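PDB 4CJM: fibroblast growth factor 18 from Homo sapiens, which signals as a secreted growth factor through FGF receptors, regulating cell proliferation, differentiation and migration, and is required for normal ossification and bone development. Local coordinates for residues Y58-R63 / K76-I81; S98-G103 / K112-R117; S46-K51 / F80-L85. One frame throughout, in Å; residues are numbered along the deposited sequence.

Interaction 1: residues Y58-R63 / K76-I81; sequences YLCMNR and KECVFI. With SO4 (sulfate ion), chain F; SO4 (sulfate ion), chain E.
A disulfide links strand 58-61 to the turn that leads into strand 80-84. The SG atoms of C60 and C78 are 2.0 Å apart and the bond has a chi3 of 98°, close to the 90° of a relaxed disulfide. On both cysteines SG stands anti to the carbonyl carbon, beside the backbone N, and the two backbones come within 4.1 Å at their CA atoms. Just beside the bridge, the N-H of M61 reaches E77 O at 2.9 Å. That bond is nearly straight at the hydrogen, 168°, but the donor sits above the carbonyl plane. The same oxygen also receives a CA-H contact from C60.

The strand belongs to the beta-trefoil of the family, in which short strand pairs close off a hydrophobic interior, and here 58-61 pairs with 67-70. F80 enters that interior from the other segment. Its CE1 meets L59 O at 3.3 Å, with the carbonyl oxygen at the ring edge and in the ring plane. The side chain of L59 approaches the same corner, its CG 4.2 Å from F80 CE1, while CB of M61 lies near CZ and V102 packs on the ring from a loop.

On the outer side, E77 runs its extended chain along the backbone of M61 and N62. Its CB is 3.2 Å from M61 O, and its carboxylate lies beside N62 CA; OE2 is hydrogen-bonded to Y97 OH. Two sulfates, probably from the crystallisation liquor, sit at the outer end: R63 NH2 donates to O3 of one at 3.0 Å, edge-on to the guanidinium, and the backbone N of K76, with S75 OG, binds the other.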
loop_
_atom_site.group_PDB
_atom_site.type_symbol
_atom_site.label_atom_id
_atom_site.label_comp_id
_atom_site.label_asym_id
_atom_site.label_seq_id
_atom_site.Cartn_x
_atom_site.Cartn_y
_atom_site.Cartn_z
ATOM N N TYR A 58 -7.359 -0.363 -7.731
ATOM C CA TYR A 58 -6.889 0.428 -6.619
ATOM C C TYR A 58 -6.682 -0.480 -5.447
ATOM O O TYR A 58 -7.473 -1.395 -5.200
ATOM C CB TYR A 58 -7.893 1.511 -6.249
ATOM C CG TYR A 58 -7.996 2.616 -7.277
ATOM C CD1 TYR A 58 -8.804 2.474 -8.392
ATOM C CD2 TYR A 58 -7.289 3.805 -7.125
ATOM C CE1 TYR A 58 -8.890 3.482 -9.332
ATOM C CE2 TYR A 58 -7.375 4.824 -8.058
ATOM C CZ TYR A 58 -8.161 4.660 -9.157
ATOM O OH TYR A 58 -8.243 5.676 -10.089
ATOM N N LEU A 59 -5.623 -0.196 -4.689
ATOM C CA LEU A 59 -5.398 -0.820 -3.397
ATOM C C LEU A 59 -6.342 -0.203 -2.377
ATOM O O LEU A 59 -6.359 1.026 -2.205
ATOM C CB LEU A 59 -3.955 -0.588 -2.959
ATOM C CG LEU A 59 -3.617 -1.024 -1.534
ATOM C CD1 LEU A 59 -3.697 -2.537 -1.425
ATOM C CD2 LEU A 59 -2.228 -0.555 -1.162
ATOM N N CYS A 60 -7.121 -1.052 -1.712
ATOM C CA CYS A 60 -8.108 -0.612 -0.733
ATOM C C CYS A 60 -8.118 -1.521 0.483
ATOM O O CYS A 60 -7.674 -2.669 0.415
ATOM C CB CYS A 60 -9.507 -0.590 -1.365
ATOM S SG CYS A 60 -9.538 0.201 -3.001
ATOM N N MET A 61 -8.615 -0.993 1.600
ATOM C CA MET A 61 -8.798 -1.767 2.827
ATOM C C MET A 61 -10.262 -1.786 3.217
ATOM O O MET A 61 -10.856 -0.734 3.504
ATOM C CB MET A 61 -7.995 -1.160 3.962
ATOM C CG MET A 61 -8.049 -1.976 5.242
ATOM S SD MET A 61 -7.053 -1.271 6.565
ATOM C CE MET A 61 -5.438 -1.929 6.190
ATOM N N ASN A 62 -10.849 -2.976 3.254
ATOM C CA ASN A 62 -12.275 -3.106 3.559
ATOM C C ASN A 62 -12.538 -3.065 5.084
ATOM O O ASN A 62 -11.603 -2.928 5.880
ATOM C CB ASN A 62 -12.831 -4.365 2.902
ATOM C CG ASN A 62 -12.330 -5.642 3.548
ATOM O OD1 ASN A 62 -11.830 -5.632 4.677
ATOM N ND2 ASN A 62 -12.489 -6.764 2.842
ATOM N N ARG A 63 -13.808 -3.174 5.473
ATOM C CA ARG A 63 -14.244 -3.084 6.874
ATOM C C ARG A 63 -13.654 -4.174 7.777
ATOM O O ARG A 63 -13.506 -3.967 8.985
ATOM C CB ARG A 63 -15.775 -3.129 6.945
ATOM C CG ARG A 63 -16.359 -3.040 8.360
ATOM C CD ARG A 63 -17.851 -2.608 8.345
ATOM N NE ARG A 63 -18.148 -1.409 9.138
ATOM C CZ ARG A 63 -19.202 -1.272 9.960
ATOM N NH1 ARG A 63 -20.075 -2.264 10.170
ATOM N NH2 ARG A 63 -19.381 -0.120 10.608
ATOM N N LYS A 76 -13.655 5.833 0.176
ATOM C CA LYS A 76 -12.652 6.307 1.120
ATOM C C LYS A 76 -11.784 5.141 1.667
ATOM O O LYS A 76 -10.690 5.350 2.178
ATOM C CB LYS A 76 -13.292 7.088 2.261
ATOM C CG LYS A 76 -12.266 7.778 3.173
ATOM C CD LYS A 76 -12.834 8.748 4.209
ATOM C CE LYS A 76 -12.014 10.022 4.231
ATOM N NZ LYS A 76 -12.607 11.162 4.980
ATOM N N GLU A 77 -12.283 3.921 1.542
ATOM C CA GLU A 77 -11.497 2.740 1.836
ATOM C C GLU A 77 -10.283 2.604 0.912
ATOM O O GLU A 77 -9.383 1.816 1.188
ATOM C CB GLU A 77 -12.362 1.489 1.689
ATOM C CG GLU A 77 -13.494 1.370 2.697
ATOM C CD GLU A 77 -14.233 0.048 2.589
ATOM O OE1 GLU A 77 -14.248 -0.545 1.485
ATOM O OE2 GLU A 77 -14.800 -0.409 3.608
ATOM N N CYS A 78 -10.258 3.353 -0.187
ATOM C CA CYS A 78 -9.149 3.294 -1.128
ATOM C C CYS A 78 -8.191 4.480 -0.991
ATOM O O CYS A 78 -7.363 4.706 -1.861
ATOM C CB CYS A 78 -9.685 3.214 -2.546
ATOM S SG CYS A 78 -10.797 1.804 -2.805
ATOM N N VAL A 79 -8.270 5.191 0.132
ATOM C CA VAL A 79 -7.395 6.314 0.425
ATOM C C VAL A 79 -6.569 6.025 1.681
ATOM O O VAL A 79 -7.047 5.411 2.639
ATOM C CB VAL A 79 -8.200 7.594 0.685
ATOM C CG1 VAL A 79 -7.276 8.779 0.930
ATOM C CG2 VAL A 79 -9.119 7.876 -0.484
ATOM N N PHE A 80 -5.315 6.455 1.649
ATOM C CA PHE A 80 -4.405 6.233 2.732
ATOM C C PHE A 80 -3.733 7.522 3.074
ATOM O O PHE A 80 -3.603 8.403 2.238
ATOM C CB PHE A 80 -3.390 5.151 2.361
ATOM C CG PHE A 80 -4.032 3.820 2.108
ATOM C CD1 PHE A 80 -4.488 3.473 0.846
ATOM C CD2 PHE A 80 -4.221 2.942 3.154
ATOM C CE1 PHE A 80 -5.109 2.251 0.646
ATOM C CE2 PHE A 80 -4.844 1.735 2.970
ATOM C CZ PHE A 80 -5.292 1.379 1.725
ATOM N N ILE A 81 -3.313 7.610 4.327
ATOM C CA ILE A 81 -2.568 8.731 4.832
ATOM C C ILE A 81 -1.117 8.278 4.796
ATOM O O ILE A 81 -0.774 7.223 5.316
ATOM C CB ILE A 81 -2.973 9.077 6.281
ATOM C CG1 ILE A 81 -4.513 9.243 6.417
ATOM C CG2 ILE A 81 -2.112 10.227 6.781
ATOM C CD1 ILE A 81 -5.166 10.344 5.603
HETATM S S SO4 F . -16.926 5.419 1.810
HETATM O O1 SO4 F . -16.433 6.647 1.139
HETATM O O2 SO4 F . -17.498 5.770 3.135
HETATM O O3 SO4 F . -15.817 4.464 2.019
HETATM O O4 SO4 F . -17.931 4.770 0.941
HETATM S S SO4 E . -17.572 3.095 10.324
HETATM O O1 SO4 E . -16.752 4.206 9.743
HETATM O O2 SO4 E . -17.712 3.374 11.768
HETATM O O3 SO4 E . -17.020 1.728 10.177
HETATM O O4 SO4 E . -18.893 3.099 9.641
#

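Interaction 2: residues S98-G103 / K112-R117; sequences SGWYVG and KGPKTR. With SO4 (sulfate ion), chain G.
The long loop between strands 90-94 and 125-128 folds back on itself here, and the short 3-10 turn at G113-P114 lies against the indole of W100. One face of the indole takes the G113 carbonyl carbon, 3.6 Å from CG of W100, and then the proline ring. CD of P114 stands 3.9 Å from the centroid of the six-membered ring and only 8° off its normal, a CH-pi contact over the face, while CG of P114 rests on CZ2. G113, with no side chain, lets the turn settle close on the indole.

T116 ties the turn to the other segment. With OG1 in the crowded position between backbone N and carbonyl carbon (chi1 61°), the hydroxyl accepts from Y101 N at 2.9 Å and donates to G113 O at 2.6 Å, on an in-plane lone pair. G113 O also takes the N-H of T116. OG1 lies in plane at the edge of the Y101 ring as well. Just ahead of the turn, K112 N binds a sulfate that R109 and R111 also hold, consistent with the basic heparin-binding loop of fibroblast growth factors.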
loop_
_atom_site.group_PDB
_atom_site.type_symbol
_atom_site.label_atom_id
_atom_site.label_comp_id
_atom_site.label_asym_id
_atom_site.label_seq_id
_atom_site.Cartn_x
_atom_site.Cartn_y
_atom_site.Cartn_z
ATOM N N SER A 98 -8.721 4.908 10.905
ATOM C CA SER A 98 -7.540 5.398 11.602
ATOM C C SER A 98 -6.995 4.327 12.540
ATOM O O SER A 98 -7.752 3.556 13.126
ATOM C CB SER A 98 -7.879 6.659 12.389
ATOM O OG SER A 98 -6.772 7.132 13.137
ATOM N N GLY A 99 -5.677 4.270 12.652
ATOM C CA GLY A 99 -5.019 3.234 13.435
ATOM C C GLY A 99 -4.755 1.921 12.709
ATOM O O GLY A 99 -4.090 1.066 13.265
ATOM N N TRP A 100 -5.302 1.743 11.491
ATOM C CA TRP A 100 -5.079 0.537 10.666
ATOM C C TRP A 100 -4.150 0.866 9.524
ATOM O O TRP A 100 -4.284 1.898 8.872
ATOM C CB TRP A 100 -6.364 0.013 10.048
ATOM C CG TRP A 100 -7.433 -0.375 11.001
ATOM C CD1 TRP A 100 -7.434 -0.213 12.363
ATOM C CD2 TRP A 100 -8.702 -0.945 10.666
ATOM N NE1 TRP A 100 -8.611 -0.674 12.900
ATOM C CE2 TRP A 100 -9.417 -1.118 11.882
ATOM C CE3 TRP A 100 -9.316 -1.321 9.466
ATOM C CZ2 TRP A 100 -10.725 -1.647 11.920
ATOM C CZ3 TRP A 100 -10.614 -1.854 9.511
ATOM C CH2 TRP A 100 -11.292 -2.018 10.728
ATOM N N TYR A 101 -3.224 -0.048 9.263
ATOM C CA TYR A 101 -2.143 0.192 8.317
ATOM C C TYR A 101 -2.016 -0.900 7.262
ATOM O O TYR A 101 -2.330 -2.064 7.500
ATOM C CB TYR A 101 -0.823 0.287 9.094
ATOM C CG TYR A 101 -0.718 1.519 9.962
ATOM C CD1 TYR A 101 -1.271 1.563 11.257
ATOM C CD2 TYR A 101 -0.081 2.648 9.486
ATOM C CE1 TYR A 101 -1.170 2.710 12.034
ATOM C CE2 TYR A 101 0.024 3.789 10.256
ATOM C CZ TYR A 101 -0.521 3.822 11.519
ATOM O OH TYR A 101 -0.361 4.989 12.221
ATOM N N VAL A 102 -1.505 -0.507 6.102
ATOM C CA VAL A 102 -1.089 -1.439 5.070
ATOM C C VAL A 102 0.145 -2.156 5.598
ATOM O O VAL A 102 1.119 -1.500 6.016
ATOM C CB VAL A 102 -0.709 -0.687 3.785
ATOM C CG1 VAL A 102 -0.150 -1.633 2.736
ATOM C CG2 VAL A 102 -1.914 0.067 3.227
ATOM N N GLY A 103 0.112 -3.491 5.585
ATOM C CA GLY A 103 1.230 -4.300 6.084
ATOM C C GLY A 103 1.283 -5.717 5.524
ATOM O O GLY A 103 0.313 -6.215 4.953
ATOM N N LYS A 112 -4.189 -7.945 8.428
ATOM C CA LYS A 112 -5.480 -7.324 8.769
ATOM C C LYS A 112 -5.229 -6.018 9.489
ATOM O O LYS A 112 -4.522 -5.992 10.494
ATOM C CB LYS A 112 -6.303 -8.212 9.704
ATOM C CG LYS A 112 -6.532 -9.625 9.260
ATOM C CD LYS A 112 -6.314 -10.560 10.453
ATOM C CE LYS A 112 -6.506 -12.027 10.094
ATOM N NZ LYS A 112 -7.881 -12.486 10.434
ATOM N N GLY A 113 -5.838 -4.952 8.984
ATOM C CA GLY A 113 -5.774 -3.627 9.599
ATOM C C GLY A 113 -5.857 -3.585 11.115
ATOM O O GLY A 113 -4.969 -3.046 11.756
ATOM N N PRO A 114 -6.925 -4.152 11.702
ATOM C CA PRO A 114 -7.088 -4.112 13.154
ATOM C C PRO A 114 -5.890 -4.646 13.916
ATOM O O PRO A 114 -5.632 -4.204 15.022
ATOM C CB PRO A 114 -8.298 -5.028 13.407
ATOM C CG PRO A 114 -9.046 -5.027 12.146
ATOM C CD PRO A 114 -8.048 -4.839 11.046
ATOM N N LYS A 115 -5.186 -5.611 13.344
ATOM C CA LYS A 115 -4.073 -6.244 14.037
ATOM C C LYS A 115 -2.742 -5.565 13.769
ATOM O O LYS A 115 -1.708 -6.118 14.090
ATOM C CB LYS A 115 -4.014 -7.725 13.670
ATOM C CG LYS A 115 -5.253 -8.481 14.130
ATOM C CD LYS A 115 -5.144 -9.967 13.833
ATOM C CE LYS A 115 -4.064 -10.631 14.676
ATOM N NZ LYS A 115 -4.359 -12.070 14.933
ATOM N N THR A 116 -2.768 -4.371 13.177
ATOM C CA THR A 116 -1.548 -3.613 12.888
ATOM C C THR A 116 -1.394 -2.399 13.771
ATOM O O THR A 116 -2.352 -1.955 14.426
ATOM C CB THR A 116 -1.514 -3.076 11.440
ATOM O OG1 THR A 116 -2.614 -2.172 11.216
ATOM C CG2 THR A 116 -1.558 -4.225 10.441
ATOM N N ARG A 117 -0.182 -1.851 13.744
ATOM C CA ARG A 117 0.124 -0.569 14.368
ATOM C C ARG A 117 1.395 0.007 13.746
ATOM O O ARG A 117 2.188 -0.727 13.179
ATOM C CB ARG A 117 0.254 -0.717 15.890
ATOM C CG ARG A 117 1.222 -1.807 16.295
ATOM C CD ARG A 117 1.087 -2.145 17.754
ATOM N NE ARG A 117 1.582 -1.067 18.598
ATOM C CZ ARG A 117 1.539 -1.097 19.928
ATOM N NH1 ARG A 117 1.002 -2.142 20.554
ATOM N NH2 ARG A 117 2.026 -0.086 20.639
HETATM S S SO4 G . -2.872 -11.080 10.423
HETATM O O1 SO4 G . -1.445 -11.327 10.128
HETATM O O2 SO4 G . -3.172 -9.641 10.243
HETATM O O3 SO4 G . -3.141 -11.414 11.830
HETATM O O4 SO4 G . -3.692 -11.925 9.526
#

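Interaction 3: residues S46-K51 / F80-L85; sequences SQVRIK and FIEKVL
Three backbone hydrogen bonds join strand 47-51 to strand 80-84. V48 and F80 form a hydrogen-bonded antiparallel pair, with V48 N donating to F80 O at 2.8 Å and F80 N returning the bond to V48 O at 3.0 Å. One step outward, E82 N reaches S46 O at 2.8 Å, the straightest of the three at 173° and nearly along the C=O axis. Q47 and I81 lie between as the non-hydrogen-bonded pair, and here the CA-H groups fill in: Q47 CA faces F80 O, and I81 CA faces S46 O.

The side-chain contacts divide between the two faces of the sheet. On the buried one, CG2 of V48 comes to 3.9 Å from CB of F80, the side chains crossing at about a right angle, with L92 and V39 of the flanking strands packing on V48. The other methyl, CG1, anti to the carbonyl carbon (chi1 -61°), lies 3.5 Å from E82 OE1, a van der Waals approach to the carboxylate. On the other face, Q47 and I81 lie side by side, and I81 CD1 reaches 3.4 Å from Q47 CG.

The charged end of E82 is committed elsewhere, its OE2 bridging to K127 NZ in strand 125-128. The two strand axes diverge sharply, at 113° between their N-to-C directions, so pairing is confined to a short crossing of strongly twisted strands, neighbours in the main antiparallel sheet of the beta-trefoil.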
loop_
_atom_site.group_PDB
_atom_site.type_symbol
_atom_site.label_atom_id
_atom_site.label_comp_id
_atom_site.label_asym_id
_atom_site.label_seq_id
_atom_site.Cartn_x
_atom_site.Cartn_y
_atom_site.Cartn_z
ATOM N N SER A 46 -1.161 14.782 2.086
ATOM C CA SER A 46 -1.307 13.822 3.177
ATOM C C SER A 46 -1.846 12.510 2.675
ATOM O O SER A 46 -1.386 11.424 3.054
ATOM C CB SER A 46 -2.252 14.393 4.208
ATOM O OG SER A 46 -1.759 15.664 4.563
ATOM N N GLN A 47 -2.820 12.623 1.789
ATOM C CA GLN A 47 -3.566 11.458 1.340
ATOM C C GLN A 47 -3.130 10.956 -0.039
ATOM O O GLN A 47 -2.643 11.727 -0.866
ATOM C CB GLN A 47 -5.038 11.770 1.293
ATOM C CG GLN A 47 -5.629 12.002 2.656
ATOM C CD GLN A 47 -7.135 12.272 2.657
ATOM O OE1 GLN A 47 -7.741 12.595 1.630
ATOM N NE2 GLN A 47 -7.741 12.132 3.824
ATOM N N VAL A 48 -3.257 9.646 -0.236
ATOM C CA VAL A 48 -2.856 9.003 -1.473
ATOM C C VAL A 48 -3.861 7.956 -1.902
ATOM O O VAL A 48 -4.496 7.321 -1.072
ATOM C CB VAL A 48 -1.461 8.324 -1.360
ATOM C CG1 VAL A 48 -0.397 9.351 -1.028
ATOM C CG2 VAL A 48 -1.452 7.200 -0.339
ATOM N N ARG A 49 -3.964 7.781 -3.210
ATOM C CA ARG A 49 -4.606 6.618 -3.785
ATOM C C ARG A 49 -3.536 5.852 -4.519
ATOM O O ARG A 49 -2.716 6.439 -5.217
ATOM C CB ARG A 49 -5.716 7.018 -4.744
ATOM C CG ARG A 49 -7.109 6.855 -4.149
ATOM C CD ARG A 49 -8.280 7.114 -5.121
ATOM N NE ARG A 49 -9.466 7.641 -4.428
ATOM C CZ ARG A 49 -9.686 8.898 -4.021
ATOM N NH1 ARG A 49 -8.781 9.858 -4.212
ATOM N NH2 ARG A 49 -10.838 9.194 -3.409
ATOM N N ILE A 50 -3.564 4.538 -4.380
ATOM C CA ILE A 50 -2.582 3.677 -5.000
ATOM C C ILE A 50 -3.244 2.719 -5.988
ATOM O O ILE A 50 -4.112 1.920 -5.627
ATOM C CB ILE A 50 -1.833 2.892 -3.930
ATOM C CG1 ILE A 50 -1.184 3.879 -2.964
ATOM C CG2 ILE A 50 -0.763 2.012 -4.562
ATOM C CD1 ILE A 50 -0.569 3.219 -1.765
ATOM N N LYS A 51 -2.823 2.821 -7.245
ATOM C CA LYS A 51 -3.413 2.077 -8.353
ATOM C C LYS A 51 -2.334 1.244 -9.019
ATOM O O LYS A 51 -1.269 1.743 -9.349
ATOM C CB LYS A 51 -3.974 3.068 -9.361
ATOM C CG LYS A 51 -4.762 2.453 -10.484
ATOM C CD LYS A 51 -5.091 3.531 -11.505
ATOM C CE LYS A 51 -6.403 3.280 -12.206
ATOM N NZ LYS A 51 -6.642 4.387 -13.173
ATOM N N PHE A 80 -5.315 6.455 1.649
ATOM C CA PHE A 80 -4.405 6.233 2.732
ATOM C C PHE A 80 -3.733 7.522 3.074
ATOM O O PHE A 80 -3.603 8.403 2.238
ATOM C CB PHE A 80 -3.390 5.151 2.361
ATOM C CG PHE A 80 -4.032 3.820 2.108
ATOM C CD1 PHE A 80 -4.488 3.473 0.846
ATOM C CD2 PHE A 80 -4.221 2.942 3.154
ATOM C CE1 PHE A 80 -5.109 2.251 0.646
ATOM C CE2 PHE A 80 -4.844 1.735 2.970
ATOM C CZ PHE A 80 -5.292 1.379 1.725
ATOM N N ILE A 81 -3.313 7.610 4.327
ATOM C CA ILE A 81 -2.568 8.731 4.832
ATOM C C ILE A 81 -1.117 8.278 4.796
ATOM O O ILE A 81 -0.774 7.223 5.316
ATOM C CB ILE A 81 -2.973 9.077 6.281
ATOM C CG1 ILE A 81 -4.513 9.243 6.417
ATOM C CG2 ILE A 81 -2.112 10.227 6.781
ATOM C CD1 ILE A 81 -5.166 10.344 5.603
ATOM N N GLU A 82 -0.275 9.078 4.164
ATOM C CA GLU A 82 1.121 8.732 3.983
ATOM C C GLU A 82 1.967 9.422 5.027
ATOM O O GLU A 82 1.973 10.643 5.112
ATOM C CB GLU A 82 1.572 9.164 2.611
ATOM C CG GLU A 82 3.057 8.976 2.390
ATOM C CD GLU A 82 3.465 9.219 0.956
ATOM O OE1 GLU A 82 2.826 10.053 0.263
ATOM O OE2 GLU A 82 4.440 8.576 0.530
ATOM N N LYS A 83 2.675 8.632 5.823
ATOM C CA LYS A 83 3.550 9.161 6.854
ATOM C C LYS A 83 4.978 8.696 6.632
ATOM O O LYS A 83 5.240 7.487 6.603
ATOM C CB LYS A 83 3.121 8.606 8.201
ATOM C CG LYS A 83 1.809 9.139 8.749
ATOM C CD LYS A 83 0.919 8.013 9.265
ATOM C CE LYS A 83 -0.352 8.548 9.913
ATOM N NZ LYS A 83 -0.271 8.576 11.397
ATOM N N VAL A 84 5.901 9.641 6.526
ATOM C CA VAL A 84 7.318 9.311 6.599
ATOM C C VAL A 84 7.730 9.276 8.060
ATOM O O VAL A 84 7.682 10.274 8.752
ATOM C CB VAL A 84 8.185 10.271 5.741
ATOM C CG1 VAL A 84 8.375 11.638 6.395
ATOM C CG2 VAL A 84 9.533 9.634 5.437
ATOM N N LEU A 85 8.111 8.102 8.534
ATOM C CA LEU A 85 8.377 7.895 9.954
ATOM C C LEU A 85 9.748 8.422 10.335
ATOM O O LEU A 85 10.534 8.776 9.475
ATOM C CB LEU A 85 8.280 6.412 10.279
ATOM C CG LEU A 85 6.946 5.765 9.896
ATOM C CD1 LEU A 85 6.994 4.258 10.066
ATOM C CD2 LEU A 85 5.816 6.354 10.715
#

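In the fold
Of the segments joined here, strand 47-52 comes first along the chain, followed by strand 58-61, and both are met later by the stretch through residue 85. Interaction 3 closes the longer loop, 46-51 to 80-85; interaction 1 closes a shorter one, 58-63 to 76-81, nested within it, and the two share F80 and I81. L59 N probably hydrogen-bonds to I50 O between them. Interaction 2 follows in series, closing the loop 98-103 to 112-117 after strand 90-94. It joins the others by packing: V102 meets F80, W100 meets M61 and R63. Together they tie the loop between strands 90-94 and 125-128 and the disulfide turn to the central sheet.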